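PDB 4HH8: butyrophilin subfamily 1 member A1 from Bos taurus, which may take part in the secretion of milk-fat droplets and probably inhibits the proliferation and cytokine secretion of activated T cells. Local coordinates for residues V100-C110 / E120-A128; S197-A205 / K215-A223. The protein carries 1 engineered substitution. All coordinates share one frame; numbering follows the deposited sequence.

Overall arrangement
Both interactions are antiparallel hairpins of consecutive strands, one in each immunoglobulin domain of this extracellular piece, and each includes one cysteine of its domain's disulfide. Their centres lie about 39 Å apart and their nearest atoms about 12 Å apart, so they repeat a fold position without touching. Interaction 1, in the V-set domain, is the more buried: it pairs a tyrosine corner with valine and leucine contacts and adds an aspartate carboxylate to the backbone ladder. Interaction 2, in the second domain, pairs the inner strand 201-208 with the edge strand 213-220 and covers less area (617 against 835 Å²). Its polar face is rich in exposed side chains, and its clear cross-strand hydrogen bonds join backbone atoms.

Interaction 1. Residues V100-C110 / E120-A128; sequences VKASDDGEYRC and EAIVHLKVA
The F-G hairpin of the V-set domain, with its D-x-G-x-Y-x-C signature and tyrosine corner, joins G106, Y108 and C110 to L125, V123 and A121 as antiparallel hydrogen-bonded pairs. Six backbone bonds make the ladder; the shortest runs from Y108 N to V123 O (2.7 Å). The corner itself is the Y108 hydroxyl giving its proton to D104 O at 2.6 Å, in the carbonyl plane and on a lone pair. Beside the ring lies L125, whose CB is 3.7 Å from Y108 CE2, while L125 CD2 reaches D104 O at 3.5 Å. D104 is held in turn by K101 N, which donates to OD2, and by a salt bridge to R80.

Beyond the ladder D105 takes the place of a backbone acceptor. With CG anti to its own N (chi1 -167°), OD1 swings across to V127 N, 2.8 Å away, and the N-H points at it almost straight (177°). Replacing D105 by alanine removes the carboxylate and would probably leave the V127 amide without this acceptor. Next to it V100 CG1 and V127 CG2 meet tip to tip at 3.4 Å, tighter than usual. G106 adopts a phi of 142°, at which any side chain would run into D105 O.

On the inner face C110 SG, bonded to C36, rests on A121 CB at 3.6 Å. The other face carries charge: R109 lies alongside I122 and links E107 to E120 through long salt bridges. The E107 oxygen sits off the plane of the guanidinium, so that pairing is one of charge alone. The side chains thus divide by face, Y108, C110, V123 and L125 inward and E107, R109 and I122 on the other side, while the ladder and the bond from V127 N to D105 OD1 supply the directed link between strands.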
ATOM      1  N   VAL A 100      -1.812  -1.889  -9.571  1.00 34.70           N
ATOM      2  CA  VAL A 100      -0.831  -1.945  -8.484  1.00 33.00           C
ATOM      3  C   VAL A 100      -0.962  -3.243  -7.691  1.00 32.75           C
ATOM      4  O   VAL A 100      -2.068  -3.677  -7.404  1.00 31.66           O
ATOM      5  CB  VAL A 100      -0.951  -0.704  -7.579  1.00 32.72           C
ATOM      6  CG1 VAL A 100      -0.384  -0.973  -6.181  1.00 32.02           C
ATOM      7  CG2 VAL A 100      -0.261   0.457  -8.254  1.00 29.19           C
ATOM      8  N   LYS A 101       0.170  -3.882  -7.405  1.00 33.23           N
ATOM      9  CA  LYS A 101       0.203  -4.996  -6.451  1.00 34.54           C
ATOM     10  C   LYS A 101       1.092  -4.709  -5.246  1.00 34.37           C
ATOM     11  O   LYS A 101       1.879  -3.756  -5.248  1.00 34.42           O
ATOM     12  CB  LYS A 101       0.612  -6.344  -7.085  1.00 34.09           C
ATOM     13  CG  LYS A 101       1.516  -6.345  -8.297  1.00 39.05           C
ATOM     14  CD  LYS A 101       1.253  -7.695  -9.076  1.00 41.97           C
ATOM     15  CE  LYS A 101       1.900  -7.750 -10.445  1.00 45.49           C
ATOM     16  NZ  LYS A 101       3.403  -7.923 -10.408  1.00 45.37           N
ATOM     17  N   ALA A 102       0.971  -5.560  -4.230  1.00 33.99           N
ATOM     18  CA  ALA A 102       1.786  -5.487  -3.013  1.00 33.76           C
ATOM     19  C   ALA A 102       3.298  -5.387  -3.260  1.00 33.53           C
ATOM     20  O   ALA A 102       3.996  -4.632  -2.585  1.00 33.66           O
ATOM     21  CB  ALA A 102       1.473  -6.679  -2.103  1.00 34.18           C
ATOM     22  N   SER A 103       3.810  -6.141  -4.221  1.00 33.63           N
ATOM     23  CA  SER A 103       5.240  -6.074  -4.588  1.00 33.73           C
ATOM     24  C   SER A 103       5.703  -4.719  -5.158  1.00 32.83           C
ATOM     25  O   SER A 103       6.909  -4.435  -5.168  1.00 32.62           O
ATOM     26  CB  SER A 103       5.560  -7.166  -5.614  1.00 34.50           C
ATOM     27  OG  SER A 103       4.624  -7.073  -6.684  1.00 35.99           O
ATOM     28  N   ASP A 104       4.763  -3.888  -5.629  1.00 32.17           N
ATOM     29  CA  ASP A 104       5.073  -2.536  -6.101  1.00 31.39           C
ATOM     30  C   ASP A 104       5.370  -1.540  -4.975  1.00 33.04           C
ATOM     31  O   ASP A 104       5.904  -0.442  -5.230  1.00 32.66           O
ATOM     32  CB  ASP A 104       3.918  -1.996  -6.935  1.00 31.24           C
ATOM     33  CG  ASP A 104       3.730  -2.769  -8.210  1.00 30.61           C
ATOM     34  OD1 ASP A 104       4.762  -3.200  -8.785  1.00 31.65           O
ATOM     35  OD2 ASP A 104       2.576  -2.921  -8.648  1.00 27.84           O
ATOM     36  N   ASP A 105       5.019  -1.906  -3.738  1.00 33.22           N
ATOM     37  CA  ASP A 105       5.306  -1.064  -2.559  1.00 34.17           C
ATOM     38  C   ASP A 105       6.801  -0.829  -2.394  1.00 34.34           C
ATOM     39  O   ASP A 105       7.591  -1.761  -2.536  1.00 33.99           O
ATOM     40  CB  ASP A 105       4.803  -1.780  -1.308  1.00 34.78           C
ATOM     41  CG  ASP A 105       4.752  -0.876  -0.100  1.00 36.55           C
ATOM     42  OD1 ASP A 105       3.654  -0.409   0.245  1.00 38.98           O
ATOM     43  OD2 ASP A 105       5.804  -0.625   0.504  1.00 39.99           O
ATOM     44  N   GLY A 106       7.183   0.413  -2.106  1.00 34.32           N
ATOM     45  CA  GLY A 106       8.577   0.733  -1.831  1.00 34.45           C
ATOM     46  C   GLY A 106       9.035   2.067  -2.389  1.00 35.18           C
ATOM     47  O   GLY A 106       8.232   2.913  -2.796  1.00 35.09           O
ATOM     48  N   GLU A 107      10.344   2.223  -2.437  1.00 36.12           N
ATOM     49  CA  GLU A 107      11.003   3.471  -2.824  1.00 37.26           C
ATOM     50  C   GLU A 107      11.284   3.448  -4.316  1.00 36.94           C
ATOM     51  O   GLU A 107      11.794   2.454  -4.857  1.00 37.31           O
ATOM     52  CB  GLU A 107      12.335   3.591  -2.061  1.00 37.41           C
ATOM     53  CG  GLU A 107      13.089   4.898  -2.312  1.00 42.64           C
ATOM     54  CD  GLU A 107      14.526   4.886  -1.741  1.00 48.50           C
ATOM     55  OE1 GLU A 107      14.690   5.337  -0.575  1.00 47.91           O
ATOM     56  OE2 GLU A 107      15.473   4.404  -2.450  1.00 49.26           O
ATOM     57  N   TYR A 108      10.981   4.547  -4.982  1.00 36.73           N
ATOM     58  CA  TYR A 108      11.324   4.692  -6.391  1.00 36.54           C
ATOM     59  C   TYR A 108      12.203   5.903  -6.503  1.00 37.08           C
ATOM     60  O   TYR A 108      12.123   6.806  -5.664  1.00 38.13           O
ATOM     61  CB  TYR A 108      10.062   4.910  -7.233  1.00 35.77           C
ATOM     62  CG  TYR A 108       9.198   3.695  -7.329  1.00 35.10           C
ATOM     63  CD1 TYR A 108       9.156   2.933  -8.518  1.00 35.81           C
ATOM     64  CD2 TYR A 108       8.434   3.266  -6.238  1.00 33.85           C
ATOM     65  CE1 TYR A 108       8.351   1.801  -8.620  1.00 33.24           C
ATOM     66  CE2 TYR A 108       7.636   2.108  -6.316  1.00 31.25           C
ATOM     67  CZ  TYR A 108       7.587   1.396  -7.511  1.00 33.03           C
ATOM     68  OH  TYR A 108       6.806   0.266  -7.613  1.00 31.33           O
ATOM     69  N   ARG A 109      13.030   5.941  -7.539  1.00 37.09           N
ATOM     70  CA  ARG A 109      13.801   7.125  -7.824  1.00 38.15           C
ATOM     71  C   ARG A 109      13.455   7.661  -9.211  1.00 38.00           C
ATOM     72  O   ARG A 109      13.343   6.900 -10.168  1.00 36.63           O
ATOM     73  CB  ARG A 109      15.299   6.827  -7.683  1.00 38.35           C
ATOM     74  CG  ARG A 109      15.720   6.474  -6.242  1.00 43.64           C
ATOM     75  CD  ARG A 109      17.223   6.699  -6.075  1.00 53.38           C
ATOM     76  NE  ARG A 109      17.751   6.392  -4.737  1.00 57.99           N
ATOM     77  CZ  ARG A 109      17.985   7.288  -3.777  1.00 61.12           C
ATOM     78  NH1 ARG A 109      17.721   8.577  -3.970  1.00 61.76           N
ATOM     79  NH2 ARG A 109      18.483   6.890  -2.605  1.00 63.37           N
ATOM     80  N   CYS A 110      13.290   8.974  -9.315  1.00 38.82           N
ATOM     81  CA  CYS A 110      13.030   9.606 -10.618  1.00 39.66           C
ATOM     82  C   CYS A 110      14.223  10.416 -11.054  1.00 40.34           C
ATOM     83  O   CYS A 110      14.628  11.359 -10.367  1.00 41.05           O
ATOM     84  CB  CYS A 110      11.810  10.504 -10.571  1.00 39.41           C
ATOM     85  SG  CYS A 110      11.920  11.784  -9.269  1.00 41.34           S
ATOM     86  N   GLU A 120      18.075  13.896  -9.553  1.00 48.48           N
ATOM     87  CA  GLU A 120      17.086  12.904  -9.138  1.00 47.21           C
ATOM     88  C   GLU A 120      16.418  13.154  -7.777  1.00 45.40           C
ATOM     89  O   GLU A 120      16.881  13.959  -6.942  1.00 44.19           O
ATOM     90  CB  GLU A 120      17.677  11.496  -9.194  1.00 47.23           C
ATOM     91  CG  GLU A 120      18.782  11.296  -8.192  1.00 50.57           C
ATOM     92  CD  GLU A 120      19.320   9.899  -8.231  1.00 52.87           C
ATOM     93  OE1 GLU A 120      20.114   9.594  -9.145  1.00 54.74           O
ATOM     94  OE2 GLU A 120      18.955   9.110  -7.338  1.00 55.75           O
ATOM     95  N   ALA A 121      15.301  12.454  -7.576  1.00 43.64           N
ATOM     96  CA  ALA A 121      14.528  12.560  -6.354  1.00 41.82           C
ATOM     97  C   ALA A 121      13.939  11.213  -6.056  1.00 40.77           C
ATOM     98  O   ALA A 121      14.154  10.268  -6.797  1.00 40.33           O
ATOM     99  CB  ALA A 121      13.437  13.599  -6.497  1.00 41.83           C
ATOM    100  N   ILE A 122      13.182  11.146  -4.972  1.00 40.38           N
ATOM    101  CA  ILE A 122      12.678   9.909  -4.413  1.00 40.40           C
ATOM    102  C   ILE A 122      11.174  10.032  -4.363  1.00 39.75           C
ATOM    103  O   ILE A 122      10.667  11.080  -3.991  1.00 40.08           O
ATOM    104  CB  ILE A 122      13.259   9.702  -2.983  1.00 40.63           C
ATOM    105  CG1 ILE A 122      14.745   9.344  -3.081  1.00 42.33           C
ATOM    106  CG2 ILE A 122      12.504   8.629  -2.173  1.00 40.19           C
ATOM    107  CD1 ILE A 122      15.510   9.421  -1.768  1.00 43.13           C
ATOM    108  N   VAL A 123      10.466   8.990  -4.793  1.00 39.37           N
ATOM    109  CA  VAL A 123       9.015   8.876  -4.573  1.00 39.44           C
ATOM    110  C   VAL A 123       8.750   7.572  -3.832  1.00 39.97           C
ATOM    111  O   VAL A 123       9.323   6.512  -4.169  1.00 39.78           O
ATOM    112  CB  VAL A 123       8.216   8.840  -5.897  1.00 40.39           C
ATOM    113  CG1 VAL A 123       6.704   9.150  -5.661  1.00 40.60           C
ATOM    114  CG2 VAL A 123       8.770   9.802  -6.890  1.00 39.73           C
ATOM    115  N   HIS A 124       7.908   7.636  -2.809  1.00 39.43           N
ATOM    116  CA  HIS A 124       7.586   6.448  -2.054  1.00 39.67           C
ATOM    117  C   HIS A 124       6.220   6.057  -2.512  1.00 38.54           C
ATOM    118  O   HIS A 124       5.330   6.881  -2.499  1.00 38.55           O
ATOM    119  CB  HIS A 124       7.606   6.691  -0.536  1.00 39.92           C
ATOM    120  CG  HIS A 124       8.953   7.081  -0.003  1.00 42.79           C
ATOM    121  ND1 HIS A 124       9.973   6.167   0.200  1.00 44.55           N
ATOM    122  CD2 HIS A 124       9.450   8.290   0.368  1.00 45.14           C
ATOM    123  CE1 HIS A 124      11.034   6.794   0.682  1.00 45.83           C
ATOM    124  NE2 HIS A 124      10.746   8.086   0.788  1.00 47.72           N
ATOM    125  N   LEU A 125       6.077   4.823  -2.996  1.00 37.38           N
ATOM    126  CA  LEU A 125       4.755   4.252  -3.219  1.00 35.67           C
ATOM    127  C   LEU A 125       4.330   3.440  -2.003  1.00 34.66           C
ATOM    128  O   LEU A 125       5.053   2.575  -1.545  1.00 35.48           O
ATOM    129  CB  LEU A 125       4.752   3.366  -4.463  1.00 35.72           C
ATOM    130  CG  LEU A 125       3.357   2.826  -4.768  1.00 35.28           C
ATOM    131  CD1 LEU A 125       2.361   3.968  -4.963  1.00 33.27           C
ATOM    132  CD2 LEU A 125       3.403   1.916  -5.969  1.00 35.34           C
ATOM    133  N   LYS A 126       3.168   3.739  -1.451  1.00 34.54           N
ATOM    134  CA  LYS A 126       2.633   2.943  -0.345  1.00 33.63           C
ATOM    135  C   LYS A 126       1.403   2.237  -0.823  1.00 32.02           C
ATOM    136  O   LYS A 126       0.439   2.892  -1.109  1.00 31.76           O
ATOM    137  CB  LYS A 126       2.229   3.832   0.846  1.00 33.82           C
ATOM    138  CG  LYS A 126       3.395   4.409   1.659  1.00 37.57           C
ATOM    139  CD  LYS A 126       4.061   3.365   2.483  1.00 40.33           C
ATOM    140  CE  LYS A 126       4.909   4.002   3.529  1.00 43.28           C
ATOM    141  NZ  LYS A 126       5.494   2.899   4.296  1.00 45.59           N
ATOM    142  N   VAL A 127       1.412   0.906  -0.833  1.00 31.20           N
ATOM    143  CA  VAL A 127       0.289   0.149  -1.354  1.00 31.21           C
ATOM    144  C   VAL A 127      -0.565  -0.340  -0.204  1.00 30.93           C
ATOM    145  O   VAL A 127      -0.031  -0.673   0.854  1.00 32.31           O
ATOM    146  CB  VAL A 127       0.722  -1.065  -2.234  1.00 31.49           C
ATOM    147  CG1 VAL A 127      -0.509  -1.794  -2.697  1.00 31.44           C
ATOM    148  CG2 VAL A 127       1.624  -0.604  -3.412  1.00 29.23           C
ATOM    149  N   ALA A 128      -1.871  -0.382  -0.420  1.00 29.52           N
ATOM    150  CA  ALA A 128      -2.802  -0.813   0.588  1.00 31.06           C
ATOM    151  C   ALA A 128      -3.899  -1.694  -0.021  1.00 31.24           C
ATOM    152  O   ALA A 128      -4.283  -1.524  -1.172  1.00 31.45           O
ATOM    153  CB  ALA A 128      -3.428   0.393   1.278  1.00 30.91           C
TER

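Interaction 2. Residues S197-A205 / K215-A223. Engineered in segment 197-205: A205 (natural residue Cys).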
ATOM      1  N   SER A 197     -19.371 -12.917  32.991  1.00 71.58           N
ATOM      2  CA  SER A 197     -20.773 -13.190  32.697  1.00 72.59           C
ATOM      3  C   SER A 197     -21.259 -11.976  31.920  1.00 72.91           C
ATOM      4  O   SER A 197     -21.895 -12.108  30.867  1.00 73.24           O
ATOM      5  CB  SER A 197     -21.598 -13.355  33.983  1.00 72.70           C
ATOM      6  OG  SER A 197     -21.009 -14.290  34.878  1.00 73.63           O
ATOM      7  N   SER A 198     -20.884 -10.800  32.435  1.00 73.23           N
ATOM      8  CA  SER A 198     -21.493  -9.513  32.086  1.00 73.46           C
ATOM      9  C   SER A 198     -21.133  -8.945  30.724  1.00 73.51           C
ATOM     10  O   SER A 198     -21.699  -7.924  30.310  1.00 73.69           O
ATOM     11  CB  SER A 198     -21.206  -8.474  33.178  1.00 73.63           C
ATOM     12  OG  SER A 198     -22.163  -8.561  34.224  1.00 74.09           O
HETATM   13  N   MSE A 199     -20.215  -9.592  30.013  1.00 73.25           N
HETATM   14  CA  MSE A 199     -19.918  -9.138  28.657  1.00 73.07           C
HETATM   15  C   MSE A 199     -21.077  -9.489  27.713  1.00 71.42           C
HETATM   16  O   MSE A 199     -21.273 -10.645  27.346  1.00 71.69           O
HETATM   17  CB  MSE A 199     -18.574  -9.675  28.170  1.00 73.86           C
HETATM   18  CG  MSE A 199     -17.801  -8.660  27.350  1.00 78.18           C
HETATM   19 SE   MSE A 199     -15.884  -8.671  27.789  1.00 90.50          SE
HETATM   20  CE  MSE A 199     -15.911  -7.592  29.443  1.00 87.60           C
ATOM     21  N   LYS A 200     -21.850  -8.466  27.361  1.00 69.46           N
ATOM     22  CA  LYS A 200     -23.072  -8.590  26.570  1.00 67.48           C
ATOM     23  C   LYS A 200     -22.688  -8.961  25.126  1.00 65.37           C
ATOM     24  O   LYS A 200     -22.993 -10.060  24.645  1.00 65.15           O
ATOM     25  CB  LYS A 200     -23.823  -7.236  26.611  1.00 67.97           C
ATOM     26  CG  LYS A 200     -25.367  -7.271  26.680  1.00 70.24           C
ATOM     27  CD  LYS A 200     -26.035  -7.170  25.286  1.00 73.56           C
ATOM     28  CE  LYS A 200     -27.316  -6.307  25.287  1.00 74.44           C
ATOM     29  NZ  LYS A 200     -28.431  -6.864  26.127  1.00 74.61           N
ATOM     30  N   ASN A 201     -22.017  -8.016  24.466  1.00 62.33           N
ATOM     31  CA  ASN A 201     -21.465  -8.146  23.128  1.00 59.25           C
ATOM     32  C   ASN A 201     -19.970  -7.892  23.172  1.00 56.37           C
ATOM     33  O   ASN A 201     -19.475  -7.173  24.050  1.00 55.40           O
ATOM     34  CB  ASN A 201     -22.020  -7.066  22.209  1.00 59.90           C
ATOM     35  CG  ASN A 201     -23.507  -7.141  22.045  1.00 62.64           C
ATOM     36  OD1 ASN A 201     -24.058  -8.194  21.690  1.00 64.93           O
ATOM     37  ND2 ASN A 201     -24.184  -6.008  22.285  1.00 63.62           N
ATOM     38  N   VAL A 202     -19.268  -8.470  22.202  1.00 52.38           N
ATOM     39  CA  VAL A 202     -17.891  -8.112  21.918  1.00 48.53           C
ATOM     40  C   VAL A 202     -17.734  -7.853  20.434  1.00 45.68           C
ATOM     41  O   VAL A 202     -18.276  -8.598  19.613  1.00 45.05           O
ATOM     42  CB  VAL A 202     -16.943  -9.236  22.279  1.00 48.79           C
ATOM     43  CG1 VAL A 202     -15.542  -8.915  21.770  1.00 47.58           C
ATOM     44  CG2 VAL A 202     -16.935  -9.447  23.767  1.00 48.93           C
ATOM     45  N   SER A 203     -16.968  -6.828  20.089  1.00 42.06           N
ATOM     46  CA  SER A 203     -16.639  -6.607  18.700  1.00 39.13           C
ATOM     47  C   SER A 203     -15.134  -6.781  18.377  1.00 37.79           C
ATOM     48  O   SER A 203     -14.268  -6.672  19.256  1.00 37.50           O
ATOM     49  CB  SER A 203     -17.158  -5.249  18.238  1.00 38.40           C
ATOM     50  OG  SER A 203     -16.274  -4.251  18.669  1.00 37.72           O
ATOM     51  N   CYS A 204     -14.850  -7.051  17.104  1.00 35.34           N
ATOM     52  CA  CYS A 204     -13.511  -7.215  16.602  1.00 33.62           C
ATOM     53  C   CYS A 204     -13.415  -6.227  15.459  1.00 32.45           C
ATOM     54  O   CYS A 204     -14.276  -6.232  14.601  1.00 33.35           O
ATOM     55  CB  CYS A 204     -13.312  -8.653  16.082  1.00 33.55           C
ATOM     56  SG  CYS A 204     -11.727  -8.892  15.155  1.00 35.33           S
ATOM     57  N   ALA A 205     -12.394  -5.373  15.445  1.00 30.37           N
ATOM     58  CA  ALA A 205     -12.200  -4.460  14.344  1.00 29.31           C
ATOM     59  C   ALA A 205     -10.886  -4.778  13.702  1.00 28.62           C
ATOM     60  O   ALA A 205      -9.896  -4.989  14.399  1.00 29.41           O
ATOM     61  CB  ALA A 205     -12.211  -2.985  14.810  1.00 29.01           C
ATOM     62  N   LYS A 215     -13.024  -2.349   9.391  1.00 31.14           N
ATOM     63  CA  LYS A 215     -14.295  -3.066   9.405  1.00 32.36           C
ATOM     64  C   LYS A 215     -14.397  -3.771  10.713  1.00 33.53           C
ATOM     65  O   LYS A 215     -13.373  -4.096  11.317  1.00 33.77           O
ATOM     66  CB  LYS A 215     -14.415  -4.096   8.277  1.00 31.64           C
ATOM     67  CG  LYS A 215     -14.344  -3.515   6.895  1.00 30.70           C
ATOM     68  CD  LYS A 215     -14.480  -4.645   5.885  1.00 32.76           C
ATOM     69  CE  LYS A 215     -14.346  -4.174   4.446  1.00 31.83           C
ATOM     70  NZ  LYS A 215     -14.665  -5.316   3.543  1.00 35.30           N
ATOM     71  N   GLU A 216     -15.631  -3.979  11.176  1.00 35.00           N
ATOM     72  CA  GLU A 216     -15.824  -4.645  12.446  1.00 36.66           C
ATOM     73  C   GLU A 216     -16.972  -5.610  12.395  1.00 37.38           C
ATOM     74  O   GLU A 216     -17.798  -5.591  11.466  1.00 36.57           O
ATOM     75  CB  GLU A 216     -16.025  -3.646  13.595  1.00 37.87           C
ATOM     76  CG  GLU A 216     -17.448  -3.193  13.773  1.00 40.20           C
ATOM     77  CD  GLU A 216     -17.572  -2.128  14.829  1.00 44.59           C
ATOM     78  OE1 GLU A 216     -16.863  -1.102  14.733  1.00 49.28           O
ATOM     79  OE2 GLU A 216     -18.407  -2.302  15.736  1.00 46.98           O
ATOM     80  N   VAL A 217     -16.985  -6.486  13.393  1.00 38.11           N
ATOM     81  CA  VAL A 217     -18.028  -7.467  13.519  1.00 39.32           C
ATOM     82  C   VAL A 217     -18.301  -7.604  15.005  1.00 40.57           C
ATOM     83  O   VAL A 217     -17.385  -7.613  15.829  1.00 39.52           O
ATOM     84  CB  VAL A 217     -17.652  -8.821  12.842  1.00 38.34           C
ATOM     85  CG1 VAL A 217     -16.473  -9.495  13.565  1.00 36.38           C
ATOM     86  CG2 VAL A 217     -18.872  -9.755  12.759  1.00 38.39           C
ATOM     87  N   GLU A 218     -19.571  -7.668  15.335  1.00 43.43           N
ATOM     88  CA  GLU A 218     -19.997  -7.788  16.720  1.00 47.14           C
ATOM     89  C   GLU A 218     -20.564  -9.182  16.908  1.00 48.35           C
ATOM     90  O   GLU A 218     -21.193  -9.708  16.018  1.00 48.67           O
ATOM     91  CB  GLU A 218     -21.048  -6.705  16.994  1.00 47.54           C
ATOM     92  CG  GLU A 218     -21.508  -6.560  18.439  1.00 50.76           C
ATOM     93  CD  GLU A 218     -21.885  -5.126  18.764  1.00 55.28           C
ATOM     94  OE1 GLU A 218     -22.114  -4.342  17.809  1.00 54.69           O
ATOM     95  OE2 GLU A 218     -21.921  -4.773  19.973  1.00 58.47           O
ATOM     96  N   VAL A 219     -20.300  -9.809  18.040  1.00 51.13           N
ATOM     97  CA  VAL A 219     -20.957 -11.069  18.350  1.00 53.68           C
ATOM     98  C   VAL A 219     -21.648 -10.974  19.716  1.00 55.61           C
ATOM     99  O   VAL A 219     -21.537  -9.963  20.392  1.00 56.26           O
ATOM    100  CB  VAL A 219     -19.994 -12.272  18.251  1.00 53.63           C
ATOM    101  CG1 VAL A 219     -18.964 -12.255  19.383  1.00 53.91           C
ATOM    102  CG2 VAL A 219     -20.774 -13.582  18.224  1.00 53.99           C
ATOM    103  N   SER A 220     -22.350 -12.034  20.103  1.00 57.96           N
ATOM    104  CA  SER A 220     -23.264 -12.011  21.221  1.00 60.09           C
ATOM    105  C   SER A 220     -22.947 -13.191  22.112  1.00 61.55           C
ATOM    106  O   SER A 220     -22.868 -14.324  21.628  1.00 61.52           O
ATOM    107  CB  SER A 220     -24.687 -12.141  20.694  1.00 60.33           C
ATOM    108  OG  SER A 220     -25.595 -11.589  21.620  1.00 60.86           O
ATOM    109  N   ILE A 221     -22.773 -12.929  23.403  1.00 63.23           N
ATOM    110  CA  ILE A 221     -22.353 -13.955  24.352  1.00 65.51           C
ATOM    111  C   ILE A 221     -23.516 -14.449  25.230  1.00 67.00           C
ATOM    112  O   ILE A 221     -24.146 -13.634  25.914  1.00 66.55           O
ATOM    113  CB  ILE A 221     -21.224 -13.422  25.291  1.00 65.62           C
ATOM    114  CG1 ILE A 221     -19.978 -13.007  24.501  1.00 66.17           C
ATOM    115  CG2 ILE A 221     -20.893 -14.432  26.396  1.00 65.77           C
ATOM    116  CD1 ILE A 221     -19.914 -11.523  24.227  1.00 66.33           C
ATOM    117  N   PRO A 222     -23.810 -15.775  25.191  1.00 68.72           N
ATOM    118  CA  PRO A 222     -24.688 -16.495  26.133  1.00 69.83           C
ATOM    119  C   PRO A 222     -24.190 -16.542  27.590  1.00 71.02           C
ATOM    120  O   PRO A 222     -22.981 -16.694  27.831  1.00 71.31           O
ATOM    121  CB  PRO A 222     -24.732 -17.924  25.559  1.00 69.86           C
ATOM    122  CG  PRO A 222     -23.734 -17.952  24.431  1.00 69.83           C
ATOM    123  CD  PRO A 222     -23.644 -16.547  23.949  1.00 68.92           C
ATOM    124  N   ALA A 223     -25.143 -16.453  28.533  1.00 71.92           N
ATOM    125  CA  ALA A 223     -24.898 -16.418  29.997  1.00 72.28           C
ATOM    126  C   ALA A 223     -23.722 -17.269  30.497  1.00 72.64           C
ATOM    127  O   ALA A 223     -22.799 -16.756  31.144  1.00 72.85           O
ATOM    128  CB  ALA A 223     -26.167 -16.797  30.746  1.00 72.12           C
TER
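V202 with V219 and C204 with V217 are the hydrogen-bonded pairs of the F-G hairpin in the second immunoglobulin domain. Four backbone bonds tie them, from V219 N to V202 O at 2.8 Å to V202 N to V219 O at 3.3 Å. The longer one is also the less direct, its donor standing 39° out of the carbonyl plane.

The tight part lies at V202 and C204, both buried, together with I221, which the other segment covers more than any other residue here. C204 is joined by a disulfide to C150, V202 packs on W163 of strand 160-165, and I136 of strand 135-140 touches C204, V217 and V219. V217 and V219 are themselves partly exposed, and C204 CB meets V217 CG1 only at 4.1 Å. That methyl lies between the backbone N and carbonyl carbon of V217 (chi1 66°).

The solvent side is formed by E216, E218 and S220. Their partners on the same face include S203 and A205, the latter engineered from cysteine, which are buried against Q164 and Q162 of strand 160-165. The close backbone approach, 4.1 Å between S203 CA and E218 CA, brings S203 CA to 3.1 Å from V217 O in a CA-H...O contact. Farther along, E218 crosses N201 with its carboxylate turned 79° from the amide plane, and E218 OE2 comes 3.2 Å from N201 CB. N201 is a glycosylation site in the natural protein, although no sugar is present in this structure.

Past the strands the pairing slackens: S197 and A223 come no nearer than 4.4 Å, from S197 CA to A223 O, without a hydrogen bond. The last firm tie before that is I221, whose N bonds to K200 O while its CD1 crosses to V202 CG2 at 3.7 Å.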